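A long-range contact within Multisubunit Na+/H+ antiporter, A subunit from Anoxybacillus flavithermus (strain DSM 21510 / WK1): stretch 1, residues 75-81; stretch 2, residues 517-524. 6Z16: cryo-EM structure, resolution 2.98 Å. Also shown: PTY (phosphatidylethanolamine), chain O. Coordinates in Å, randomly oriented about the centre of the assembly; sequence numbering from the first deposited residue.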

# COMPACT_ATOMS: atom_id res chain seq x y z
N TYR A 75 106.51 -28.08 -23.76
CA TYR A 75 105.79 -29.13 -24.47
C TYR A 75 106.58 -29.76 -25.61
O TYR A 75 106.09 -30.73 -26.21
N ILE A 76 107.76 -29.23 -25.93
CA ILE A 76 108.51 -29.68 -27.09
C ILE A 76 109.00 -31.11 -26.91
O ILE A 76 109.02 -31.90 -27.87
N ASP A 77 109.36 -31.48 -25.67
CA ASP A 77 109.81 -32.84 -25.38
C ASP A 77 108.70 -33.85 -25.63
O ASP A 77 108.97 -34.96 -26.10
N ASP A 78 107.45 -33.49 -25.34
CA ASP A 78 106.34 -34.39 -25.60
C ASP A 78 105.89 -34.39 -27.05
O ASP A 78 105.30 -35.37 -27.50
N VAL A 79 106.16 -33.32 -27.80
CA VAL A 79 105.68 -33.27 -29.18
C VAL A 79 106.69 -33.84 -30.16
O VAL A 79 106.30 -34.25 -31.27
N ARG A 80 107.98 -33.90 -29.80
CA ARG A 80 108.95 -34.50 -30.70
C ARG A 80 108.74 -36.00 -30.81
O ARG A 80 108.86 -36.58 -31.90
N ASN A 81 108.42 -36.65 -29.70
CA ASN A 81 108.11 -38.08 -29.70
C ASN A 81 106.60 -38.32 -29.76
O ASN A 81 106.01 -38.96 -28.90
N SER A 517 114.57 -26.99 -37.03
CA SER A 517 113.81 -27.88 -37.90
C SER A 517 113.44 -29.16 -37.18
O SER A 517 112.26 -29.45 -37.00
N ASP A 518 114.45 -29.89 -36.68
CA ASP A 518 114.23 -31.17 -36.01
C ASP A 518 113.43 -31.03 -34.71
O ASP A 518 112.77 -31.99 -34.30
N SER A 519 113.46 -29.86 -34.08
CA SER A 519 112.70 -29.67 -32.85
C SER A 519 111.26 -29.25 -33.10
O SER A 519 110.35 -29.75 -32.43
N VAL A 520 111.01 -28.34 -34.05
CA VAL A 520 109.71 -27.70 -34.20
C VAL A 520 109.08 -28.03 -35.55
O VAL A 520 107.90 -28.41 -35.62
N LEU A 521 109.84 -27.91 -36.63
CA LEU A 521 109.25 -27.89 -37.96
C LEU A 521 108.83 -29.27 -38.43
O LEU A 521 107.94 -29.39 -39.27
N ALA A 522 109.46 -30.33 -37.92
CA ALA A 522 109.09 -31.67 -38.36
C ALA A 522 107.72 -32.11 -37.84
O ALA A 522 106.91 -32.56 -38.67
N PRO A 523 107.36 -31.99 -36.54
CA PRO A 523 105.99 -32.37 -36.16
C PRO A 523 104.92 -31.45 -36.70
O PRO A 523 103.76 -31.87 -36.78
N ALA A 524 105.26 -30.23 -37.11
CA ALA A 524 104.32 -29.41 -37.86
C ALA A 524 103.97 -30.06 -39.20
O ALA A 524 102.80 -30.09 -39.59

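The short helix that begins at Ile-76 crosses helix 517-524 at 53°, with an axial closest approach of 9.6 Å, and the contact between them is small, burying 218 Å² over both sides. No hydrogen bond spans the two stretches; they are held by van der Waals packing.

The apolar part of the contact centres on Val-79 and Pro-523, whose CA-to-CB bonds each point toward the opposing stretch. Val-79 adopts the p rotamer (chi1 80°), and its CG2 lies 4.4 Å from CB of Pro-523. The proline ring, in a C-gamma exo pucker, also brings its CG to 3.7 Å from the backbone O of Val-79. Proline lacks an amide hydrogen, so its N makes no bond to the preceding turn and the helix is kinked here.

A second set of contacts gathers around the carbonyl of Ser-519, within the wider pi-type turn at 517-521. Ile-76 points toward the partner helix in an m,t conformation and places CG2 3.9 Å from Ser-519 O. Arg-80 leaves its backbone sideways (m,t,m for chi1 to chi3) and lays its aliphatic portion along the same site, with CG 3.6 Å from Ser-519 O and CD 4.5 Å from Ser-519 CB.

The charged end of Arg-80 finds its partner within its own stretch: NH2 lies 3.4 Å from Asp-77 OD1, a salt bridge of charges alone, since the oxygen sits well out of the guanidinium plane. Ser-519, chi1 p, has its OG hydrogen-bonded to a residue just outside the stretches.

Phosphatidylethanolamine touches both helices. Its C1 is 3.9 Å from Ile-76 CD1, its O13 is 3.7 Å from Ser-519 CB, and its O30 is 3.4 Å from CG2 of Val-520, a t rotamer, so the lipid extends the packing beyond the direct protein contact.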

# COMPACT_ATOMS: atom_id res chain seq x y z
CB TYR A 75 104.48 -28.58 -25.05
CG TYR A 75 103.39 -28.35 -24.04
CD1 TYR A 75 102.64 -29.41 -23.56
CD2 TYR A 75 103.10 -27.07 -23.60
CE1 TYR A 75 101.64 -29.21 -22.65
CE2 TYR A 75 102.09 -26.86 -22.69
CZ TYR A 75 101.37 -27.94 -22.22
OH TYR A 75 100.36 -27.75 -21.31
CB ILE A 76 109.66 -28.70 -27.37
CG1 ILE A 76 109.09 -27.30 -27.59
CG2 ILE A 76 110.44 -29.10 -28.61
CD1 ILE A 76 110.13 -26.23 -27.63
CB ASP A 77 110.29 -32.92 -23.93
CG ASP A 77 111.08 -34.19 -23.62
OD1 ASP A 77 111.36 -34.98 -24.55
OD2 ASP A 77 111.42 -34.40 -22.44
CB ASP A 78 105.15 -34.04 -24.70
CG ASP A 78 105.38 -34.43 -23.26
OD1 ASP A 78 106.11 -35.41 -23.00
OD2 ASP A 78 104.82 -33.75 -22.37
CB VAL A 79 105.27 -31.83 -29.56
CG1 VAL A 79 106.48 -30.98 -29.93
CG2 VAL A 79 104.23 -31.81 -30.67
CB ARG A 80 110.37 -34.20 -30.25
CG ARG A 80 110.82 -32.77 -30.50
CD ARG A 80 112.30 -32.62 -30.20
NE ARG A 80 112.58 -32.69 -28.77
CZ ARG A 80 113.22 -33.69 -28.18
NH1 ARG A 80 113.64 -34.72 -28.89
NH2 ARG A 80 113.43 -33.66 -26.87
CB ASN A 81 108.76 -38.76 -28.49
CG ASN A 81 108.42 -38.08 -27.18
OD1 ASN A 81 107.56 -37.20 -27.11
ND2 ASN A 81 109.12 -38.47 -26.12
CB SER A 517 114.60 -28.19 -39.16
OG SER A 517 115.72 -29.00 -38.86
CB ASP A 518 115.58 -31.84 -35.73
CG ASP A 518 115.47 -33.34 -35.49
OD1 ASP A 518 114.36 -33.90 -35.63
OD2 ASP A 518 116.51 -33.96 -35.17
CB SER A 519 113.40 -28.64 -31.96
OG SER A 519 113.38 -27.36 -32.56
CB VAL A 520 109.82 -26.17 -34.01
CG1 VAL A 520 108.47 -25.53 -34.18
CG2 VAL A 520 110.38 -25.84 -32.64
CB LEU A 521 110.22 -27.29 -38.98
CG LEU A 521 110.67 -25.85 -38.79
CD1 LEU A 521 111.63 -25.48 -39.89
CD2 LEU A 521 109.50 -24.90 -38.75
CB ALA A 522 110.21 -32.67 -38.03
CB PRO A 523 106.02 -32.34 -34.63
CG PRO A 523 107.42 -32.46 -34.27
CD PRO A 523 108.14 -31.69 -35.32
CB ALA A 524 104.88 -28.01 -38.07
C1 PTY O . 113.27 -24.64 -29.34
C2 PTY O . 117.75 -30.59 -27.57
C3 PTY O . 117.55 -29.28 -26.79
O4 PTY O . 113.38 -23.23 -29.67
C5 PTY O . 114.44 -26.51 -28.20
C6 PTY O . 114.53 -25.08 -28.64
O7 PTY O . 114.71 -24.25 -27.45
C8 PTY O . 115.80 -23.47 -27.40
O10 PTY O . 116.64 -23.45 -28.26
C11 PTY O . 115.84 -22.65 -26.14
C12 PTY O . 114.57 -21.85 -25.88
C13 PTY O . 114.13 -21.02 -27.08
C14 PTY O . 115.02 -19.84 -27.41
C15 PTY O . 114.47 -18.51 -26.92
C16 PTY O . 115.12 -17.31 -27.59
C17 PTY O . 114.52 -15.98 -27.16
C30 PTY O . 112.32 -22.69 -30.28
C31 PTY O . 112.49 -21.21 -30.48
O30 PTY O . 111.35 -23.31 -30.62
C32 PTY O . 111.18 -20.51 -30.81
C33 PTY O . 111.32 -19.01 -30.96
C34 PTY O . 110.02 -18.31 -31.33
C35 PTY O . 110.16 -16.81 -31.54
C36 PTY O . 110.61 -16.05 -30.30
P1 PTY O . 116.88 -27.51 -28.67
O11 PTY O . 117.92 -28.21 -27.70
O12 PTY O . 117.59 -26.29 -29.27
O13 PTY O . 116.34 -28.46 -29.67
O14 PTY O . 115.73 -26.94 -27.71
N1 PTY O . 118.66 -30.36 -28.69